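Local atomic coordinates of dermonecrotic toxin (Pasteurella multocida, PDB entry 2EBF), a protein that is a potent mitogen and osteolytic toxin that induces bone resorption and is associated with severe progressive atrophic rhinitis in pigs. Residues 50-53 and 54-58; 121-124 and 125-129; 348-351 and 352-355. All coordinates share one frame; numbering follows the deposited sequence.

Interaction 1: residues 50-53 and 54-58; sequences GVWT and PEVLK
The carbonyl oxygen of Thr53 takes a hydrogen bond from the backbone N-H of Leu57, with N and O 3.0 Å apart and an almost straight N-H...O angle of 169°. This bond, from residue i to i+4, closes the first turn of the helix. Val56 N lies 3.1 Å from the same Thr53 O.

Thr53 is the N-cap residue of helix 54-60, right before its first residue, Pro54. Proline suits that place because its missing N-H is not needed by the helical bonding pattern there, and its ring fixes phi near the helical value. The segment falls in the membrane localization domain of the toxin's C-terminal region, where the cap joins an incoming loop to a short helix.

Apolar contact is centred on Trp52. Methyl CG1 of Val56 sits over one face of the indole, 3.5 Å from the centroid of the five-membered ring and 18° off the ring normal, a CH-pi contact. The methyl is offset toward the rim, with Trp52 CG and CD1 both 3.4 Å from Val56 CG1. Val56 can reach the indole because CG1 is anti to the backbone N (chi1 163°), while its other methyl, CG2, lies 3.6 Å from Thr53 OG1. A branched residue therefore serves both neighbours at once. Farther along the indole, Leu57 CD2 approaches Trp52 CE3 obliquely, at 4.1 Å.

Glu120 and Gln124 of helix 115-129 also touch the Trp52 side chain, and His83 of helix 70-84 hydrogen-bonds to Trp52 O. On the solvent-facing side of the turn, Lys58 NZ forms a salt bridge with Glu55 OE1 at 3.5 Å, a pairing suited to two exposed residues three positions apart.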
loop_
_atom_site.group_PDB
_atom_site.type_symbol
_atom_site.label_atom_id
_atom_site.label_comp_id
_atom_site.label_asym_id
_atom_site.label_seq_id
_atom_site.Cartn_x
_atom_site.Cartn_y
_atom_site.Cartn_z
ATOM N N GLY A 50 30.125 -9.145 -4.465
ATOM C CA GLY A 50 30.858 -8.529 -3.368
ATOM C C GLY A 50 30.447 -8.984 -1.981
ATOM O O GLY A 50 30.797 -8.345 -0.986
ATOM N N VAL A 51 29.703 -10.084 -1.910
ATOM C CA VAL A 51 29.227 -10.608 -0.643
ATOM C C VAL A 51 29.863 -11.978 -0.441
ATOM O O VAL A 51 29.753 -12.842 -1.306
ATOM C CB VAL A 51 27.677 -10.739 -0.628
ATOM C CG1 VAL A 51 27.189 -11.336 0.687
ATOM C CG2 VAL A 51 27.007 -9.403 -0.884
ATOM N N TRP A 52 30.528 -12.160 0.699
ATOM C CA TRP A 52 31.186 -13.412 1.039
ATOM C C TRP A 52 30.213 -14.573 0.995
ATOM O O TRP A 52 29.037 -14.427 1.352
ATOM C CB TRP A 52 31.757 -13.362 2.456
ATOM C CG TRP A 52 32.983 -12.526 2.666
ATOM C CD1 TRP A 52 33.894 -12.107 1.725
ATOM C CD2 TRP A 52 33.459 -12.049 3.926
ATOM N NE1 TRP A 52 34.899 -11.378 2.337
ATOM C CE2 TRP A 52 34.651 -11.330 3.685
ATOM C CE3 TRP A 52 32.985 -12.159 5.245
ATOM C CZ2 TRP A 52 35.378 -10.722 4.710
ATOM C CZ3 TRP A 52 33.702 -11.548 6.262
ATOM C CH2 TRP A 52 34.888 -10.836 5.985
ATOM N N THR A 53 30.713 -15.721 0.549
ATOM C CA THR A 53 29.981 -16.984 0.646
ATOM C C THR A 53 30.187 -17.562 2.049
ATOM O O THR A 53 31.085 -17.116 2.757
ATOM C CB THR A 53 30.506 -17.995 -0.377
ATOM O OG1 THR A 53 31.915 -18.196 -0.164
ATOM C CG2 THR A 53 30.253 -17.488 -1.802
ATOM N N PRO A 54 29.355 -18.546 2.463
ATOM C CA PRO A 54 29.506 -19.172 3.787
ATOM C C PRO A 54 30.895 -19.759 4.073
ATOM O O PRO A 54 31.384 -19.630 5.197
ATOM C CB PRO A 54 28.443 -20.289 3.774
ATOM C CG PRO A 54 27.417 -19.808 2.838
ATOM C CD PRO A 54 28.193 -19.097 1.745
ATOM N N GLU A 55 31.526 -20.393 3.080
ATOM C CA GLU A 55 32.882 -20.948 3.275
ATOM C C GLU A 55 33.888 -19.858 3.607
ATOM O O GLU A 55 34.755 -20.037 4.458
ATOM C CB GLU A 55 33.373 -21.726 2.050
ATOM C CG GLU A 55 32.652 -23.043 1.776
ATOM C CD GLU A 55 32.762 -24.074 2.894
ATOM O OE1 GLU A 55 33.752 -24.085 3.663
ATOM O OE2 GLU A 55 31.839 -24.903 2.992
ATOM N N VAL A 56 33.765 -18.723 2.938
ATOM C CA VAL A 56 34.656 -17.610 3.201
ATOM C C VAL A 56 34.412 -17.061 4.623
ATOM O O VAL A 56 35.361 -16.830 5.384
ATOM C CB VAL A 56 34.512 -16.522 2.115
ATOM C CG1 VAL A 56 35.091 -15.217 2.584
ATOM C CG2 VAL A 56 35.196 -16.969 0.828
ATOM N N LEU A 57 33.142 -16.881 4.977
ATOM C CA LEU A 57 32.775 -16.432 6.323
ATOM C C LEU A 57 33.367 -17.331 7.406
ATOM O O LEU A 57 33.887 -16.835 8.409
ATOM C CB LEU A 57 31.254 -16.403 6.490
ATOM C CG LEU A 57 30.585 -15.285 7.311
ATOM C CD1 LEU A 57 29.377 -15.814 8.075
ATOM C CD2 LEU A 57 31.515 -14.480 8.228
ATOM N N LYS A 58 33.278 -18.648 7.184
ATOM C CA LYS A 58 33.739 -19.675 8.119
ATOM C C LYS A 58 35.186 -19.491 8.528
ATOM O O LYS A 58 35.533 -19.695 9.688
ATOM C CB LYS A 58 33.574 -21.067 7.499
ATOM C CG LYS A 58 32.259 -21.757 7.804
ATOM C CD LYS A 58 31.776 -22.549 6.602
ATOM C CE LYS A 58 31.205 -23.897 6.981
ATOM N NZ LYS A 58 32.218 -24.963 6.708
#

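Interaction 2: residues 121-124 and 125-129; sequences LRTQ and LEKAL
Leu121 and Leu125 occupy successive turns of the alpha-helix 115-129, part of the membrane localization domain, and are joined by the i to i+4 bonding that defines such a helix. Leu125 N donates to Leu121 O, Glu126 N to Arg122 O and Lys127 N to Thr123 O, each at 3.0 Å. The next bond, from Ala128 N to Gln124 O, is more bent, with an N-H...O angle of 141°.

The apolar contacts follow the buried side. Leu121 CG and Leu125 CD1 are 4.4 Å apart, a loose contact. Leucine suits position 125 because its branched apolar end packs against Met99 of helix 88-108, whereas the small Ala128 fits where Met95 and Val51 come close.

Charged groups lie on another side. The side chains of Arg122 and Glu126 run alongside each other, their guanidinium and carboxylate planes only 16° apart, but the charged atoms do not meet. Arg122 NH1 instead forms salt bridges with Asp103 and Glu106 of helix 88-108, and Glu126 has a weak, long ion pair with Lys138. The nearest side-chain approach within the pair is from Glu126 OE2 to the aliphatic Arg122 CG, at 4.0 Å.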
loop_
_atom_site.group_PDB
_atom_site.type_symbol
_atom_site.label_atom_id
_atom_site.label_comp_id
_atom_site.label_asym_id
_atom_site.label_seq_id
_atom_site.Cartn_x
_atom_site.Cartn_y
_atom_site.Cartn_z
ATOM N N LEU A 121 30.773 -8.293 6.690
ATOM C CA LEU A 121 29.676 -8.913 5.953
ATOM C C LEU A 121 28.448 -7.998 5.894
ATOM O O LEU A 121 27.815 -7.873 4.847
ATOM C CB LEU A 121 29.301 -10.257 6.583
ATOM C CG LEU A 121 28.122 -11.026 5.983
ATOM C CD1 LEU A 121 28.291 -11.293 4.480
ATOM C CD2 LEU A 121 27.910 -12.328 6.736
ATOM N N ARG A 122 28.108 -7.378 7.019
ATOM C CA ARG A 122 26.972 -6.451 7.058
ATOM C C ARG A 122 27.172 -5.283 6.092
ATOM O O ARG A 122 26.248 -4.895 5.380
ATOM C CB ARG A 122 26.727 -5.942 8.483
ATOM C CG ARG A 122 25.465 -5.094 8.612
ATOM C CD ARG A 122 25.161 -4.728 10.065
ATOM N NE ARG A 122 26.302 -4.096 10.723
ATOM C CZ ARG A 122 26.421 -3.945 12.042
ATOM N NH1 ARG A 122 25.469 -4.370 12.854
ATOM N NH2 ARG A 122 27.502 -3.363 12.550
ATOM N N THR A 123 28.381 -4.730 6.061
ATOM C CA THR A 123 28.693 -3.635 5.134
ATOM C C THR A 123 28.568 -4.114 3.674
ATOM O O THR A 123 28.063 -3.387 2.818
ATOM C CB THR A 123 30.086 -3.049 5.422
ATOM O OG1 THR A 123 30.115 -2.572 6.771
ATOM C CG2 THR A 123 30.396 -1.882 4.495
ATOM N N GLN A 124 29.000 -5.348 3.402
ATOM C CA GLN A 124 28.854 -5.935 2.055
ATOM C C GLN A 124 27.406 -5.990 1.606
ATOM O O GLN A 124 27.096 -5.723 0.435
ATOM C CB GLN A 124 29.446 -7.347 1.980
ATOM C CG GLN A 124 30.960 -7.399 2.113
ATOM C CD GLN A 124 31.504 -8.805 2.270
ATOM O OE1 GLN A 124 32.726 -8.994 2.346
ATOM N NE2 GLN A 124 30.619 -9.801 2.319
ATOM N N LEU A 125 26.532 -6.387 2.524
ATOM C CA LEU A 125 25.107 -6.498 2.226
ATOM C C LEU A 125 24.540 -5.112 1.973
ATOM O O LEU A 125 23.750 -4.921 1.058
ATOM C CB LEU A 125 24.357 -7.169 3.381
ATOM C CG LEU A 125 24.757 -8.624 3.707
ATOM C CD1 LEU A 125 24.287 -8.971 5.118
ATOM C CD2 LEU A 125 24.170 -9.579 2.683
ATOM N N GLU A 126 24.939 -4.149 2.789
ATOM C CA GLU A 126 24.480 -2.761 2.582
ATOM C C GLU A 126 24.864 -2.238 1.200
ATOM O O GLU A 126 24.042 -1.629 0.501
ATOM C CB GLU A 126 25.022 -1.848 3.665
ATOM C CG GLU A 126 24.457 -2.069 5.040
ATOM C CD GLU A 126 25.186 -1.230 6.076
ATOM O OE1 GLU A 126 26.096 -0.467 5.682
ATOM O OE2 GLU A 126 24.865 -1.324 7.275
ATOM N N LYS A 127 26.102 -2.502 0.796
ATOM C CA LYS A 127 26.605 -2.058 -0.494
ATOM C C LYS A 127 25.976 -2.811 -1.671
ATOM O O LYS A 127 25.856 -2.249 -2.754
ATOM C CB LYS A 127 28.137 -2.157 -0.555
ATOM C CG LYS A 127 28.854 -1.234 0.429
ATOM C CD LYS A 127 30.291 -0.931 -0.003
ATOM C CE LYS A 127 31.223 -2.102 0.222
ATOM N NZ LYS A 127 32.621 -1.789 -0.236
ATOM N N ALA A 128 25.583 -4.071 -1.465
ATOM C CA ALA A 128 24.933 -4.847 -2.512
ATOM C C ALA A 128 23.501 -4.378 -2.784
ATOM O O ALA A 128 22.983 -4.552 -3.899
ATOM C CB ALA A 128 24.943 -6.344 -2.157
ATOM N N LEU A 129 22.862 -3.819 -1.760
ATOM C CA LEU A 129 21.462 -3.385 -1.835
ATOM C C LEU A 129 21.279 -1.911 -2.177
ATOM O O LEU A 129 20.374 -1.552 -2.937
ATOM C CB LEU A 129 20.799 -3.634 -0.494
ATOM C CG LEU A 129 19.932 -4.881 -0.285
ATOM C CD1 LEU A 129 20.066 -5.909 -1.397
ATOM C CD2 LEU A 129 20.236 -5.440 1.062
#

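Interaction 3: residues 348-351 and 352-355; sequences INYD and EQFA
The N-terminal turn of helix 350-356, in the C2 domain of the toxin's C-terminal region, begins with Asn349 as its N-cap residue. Asn349 O accepts a hydrogen bond from Gln353 N at 3.0 Å, and the next bond, from Phe354 N to Tyr350 O, is shorter at 2.8 Å. Ala355 N continues the series by binding Asp351 O.

The Asn349 side chain makes no capping bond. It lies beside Glu352 and points the same way, with Asn349 OD1 3.7 Å from Glu352 CD. Asp351 turns back on the chain instead: its CG stands between the backbone N and the carbonyl carbon (chi1 62°), which brings OD1 to 2.7 Å from Glu352 N. That bond is weak, since its N-H...O angle is only 125°.

The aromatic residues face the protein interior. Tyr350 CE2 is 4.1 Å from Phe354 CB, and Tyr350 OH approaches Phe354 CD2 at 3.8 Å. The Gln353 side chain crosses that of Tyr350 at about a right angle, amide and ring planes 80° apart, with Gln353 OE1 3.9 Å from Tyr350 CD1. Tyrosine suits this buried place because its ring packs against Phe354 and, edge-to-face, Phe539, while its hydroxyl, which needs a polar partner there, hydrogen-bonds to that of Tyr370. Phe354 stacks edge-to-face with Trp537 and receives a cation-pi contact from Arg362.

Asp351 and Glu352 place two acidic groups at the start of the helix, where their negative charge would probably interact favourably with the helix dipole. Asp351 OD1 and Glu352 OE2, 4.9 Å apart, would be expected to repel each other mildly.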
loop_
_atom_site.group_PDB
_atom_site.type_symbol
_atom_site.label_atom_id
_atom_site.label_comp_id
_atom_site.label_asym_id
_atom_site.label_seq_id
_atom_site.Cartn_x
_atom_site.Cartn_y
_atom_site.Cartn_z
ATOM N N ILE A 348 -21.914 26.374 -2.839
ATOM C CA ILE A 348 -21.912 27.050 -1.542
ATOM C C ILE A 348 -23.264 26.939 -0.834
ATOM O O ILE A 348 -23.317 26.869 0.392
ATOM C CB ILE A 348 -21.443 28.547 -1.619
ATOM C CG1 ILE A 348 -21.465 29.187 -0.223
ATOM C CG2 ILE A 348 -22.306 29.356 -2.592
ATOM C CD1 ILE A 348 -20.304 30.109 0.074
ATOM N N ASN A 349 -24.347 26.911 -1.603
ATOM C CA ASN A 349 -25.677 26.885 -1.007
ATOM C C ASN A 349 -26.352 25.519 -1.034
ATOM O O ASN A 349 -27.575 25.428 -0.866
ATOM C CB ASN A 349 -26.577 27.942 -1.646
ATOM C CG ASN A 349 -26.118 29.351 -1.344
ATOM O OD1 ASN A 349 -25.704 29.654 -0.224
ATOM N ND2 ASN A 349 -26.192 30.222 -2.342
ATOM N N TYR A 350 -25.575 24.454 -1.212
ATOM C CA TYR A 350 -26.198 23.125 -1.197
ATOM C C TYR A 350 -26.892 22.857 0.129
ATOM O O TYR A 350 -27.973 22.260 0.154
ATOM C CB TYR A 350 -25.239 21.975 -1.521
ATOM C CG TYR A 350 -25.979 20.645 -1.469
ATOM C CD1 TYR A 350 -26.860 20.275 -2.490
ATOM C CD2 TYR A 350 -25.848 19.786 -0.375
ATOM C CE1 TYR A 350 -27.564 19.078 -2.434
ATOM C CE2 TYR A 350 -26.548 18.575 -0.318
ATOM C CZ TYR A 350 -27.403 18.236 -1.345
ATOM O OH TYR A 350 -28.103 17.052 -1.287
ATOM N N ASP A 351 -26.277 23.300 1.222
ATOM C CA ASP A 351 -26.849 23.117 2.553
ATOM C C ASP A 351 -28.241 23.747 2.703
ATOM O O ASP A 351 -29.125 23.163 3.334
ATOM C CB ASP A 351 -25.893 23.616 3.639
ATOM C CG ASP A 351 -25.593 25.113 3.540
ATOM O OD1 ASP A 351 -25.856 25.748 2.491
ATOM O OD2 ASP A 351 -25.086 25.652 4.542
ATOM N N GLU A 352 -28.426 24.926 2.108
ATOM C CA GLU A 352 -29.726 25.604 2.110
ATOM C C GLU A 352 -30.723 24.881 1.216
ATOM O O GLU A 352 -31.906 24.788 1.543
ATOM C CB GLU A 352 -29.584 27.058 1.657
ATOM C CG GLU A 352 -28.684 27.899 2.537
ATOM C CD GLU A 352 -28.594 29.350 2.076
ATOM O OE1 GLU A 352 -29.201 29.699 1.033
ATOM O OE2 GLU A 352 -27.906 30.143 2.764
ATOM N N GLN A 353 -30.248 24.375 0.085
ATOM C CA GLN A 353 -31.098 23.601 -0.810
ATOM C C GLN A 353 -31.572 22.307 -0.134
ATOM O O GLN A 353 -32.748 21.936 -0.242
ATOM C CB GLN A 353 -30.368 23.304 -2.111
ATOM C CG GLN A 353 -30.092 24.548 -2.948
ATOM C CD GLN A 353 -28.938 24.363 -3.908
ATOM O OE1 GLN A 353 -28.659 23.248 -4.358
ATOM N NE2 GLN A 353 -28.255 25.463 -4.236
ATOM N N PHE A 354 -30.652 21.642 0.567
ATOM C CA PHE A 354 -30.971 20.469 1.390
ATOM C C PHE A 354 -32.004 20.836 2.469
ATOM O O PHE A 354 -33.026 20.167 2.600
ATOM C CB PHE A 354 -29.693 19.893 2.017
ATOM C CG PHE A 354 -29.887 18.562 2.700
ATOM C CD1 PHE A 354 -29.885 18.470 4.089
ATOM C CD2 PHE A 354 -30.058 17.400 1.953
ATOM C CE1 PHE A 354 -30.064 17.228 4.732
ATOM C CE2 PHE A 354 -30.242 16.156 2.583
ATOM C CZ PHE A 354 -30.248 16.078 3.977
ATOM N N ALA A 355 -31.741 21.911 3.213
ATOM C CA ALA A 355 -32.669 22.390 4.253
ATOM C C ALA A 355 -34.022 22.871 3.721
ATOM O O ALA A 355 -35.003 22.919 4.471
ATOM C CB ALA A 355 -32.017 23.484 5.087
#

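Interactions 1 and 2 belong to the same membrane localization domain and touch directly, the loop at Val51 and Trp52 packing on Gln124 and Ala128 of helix 115-129. Interaction 3 lies in the C2 domain, on the opposite side of the chain's centre, with nearest atoms about 60 Å from interaction 1 and about 51 Å from interaction 2. All three mix buried and solvent-facing residues. Interactions 1 and 3 are both helix beginnings, but a tryptophan-valine contact dominates the first, whereas the other combines acidic residues with buried aromatics. Interaction 2 lies within a helix, where backbone bonds prevail and Arg122 and, weakly, Glu126 look to neighbouring helices.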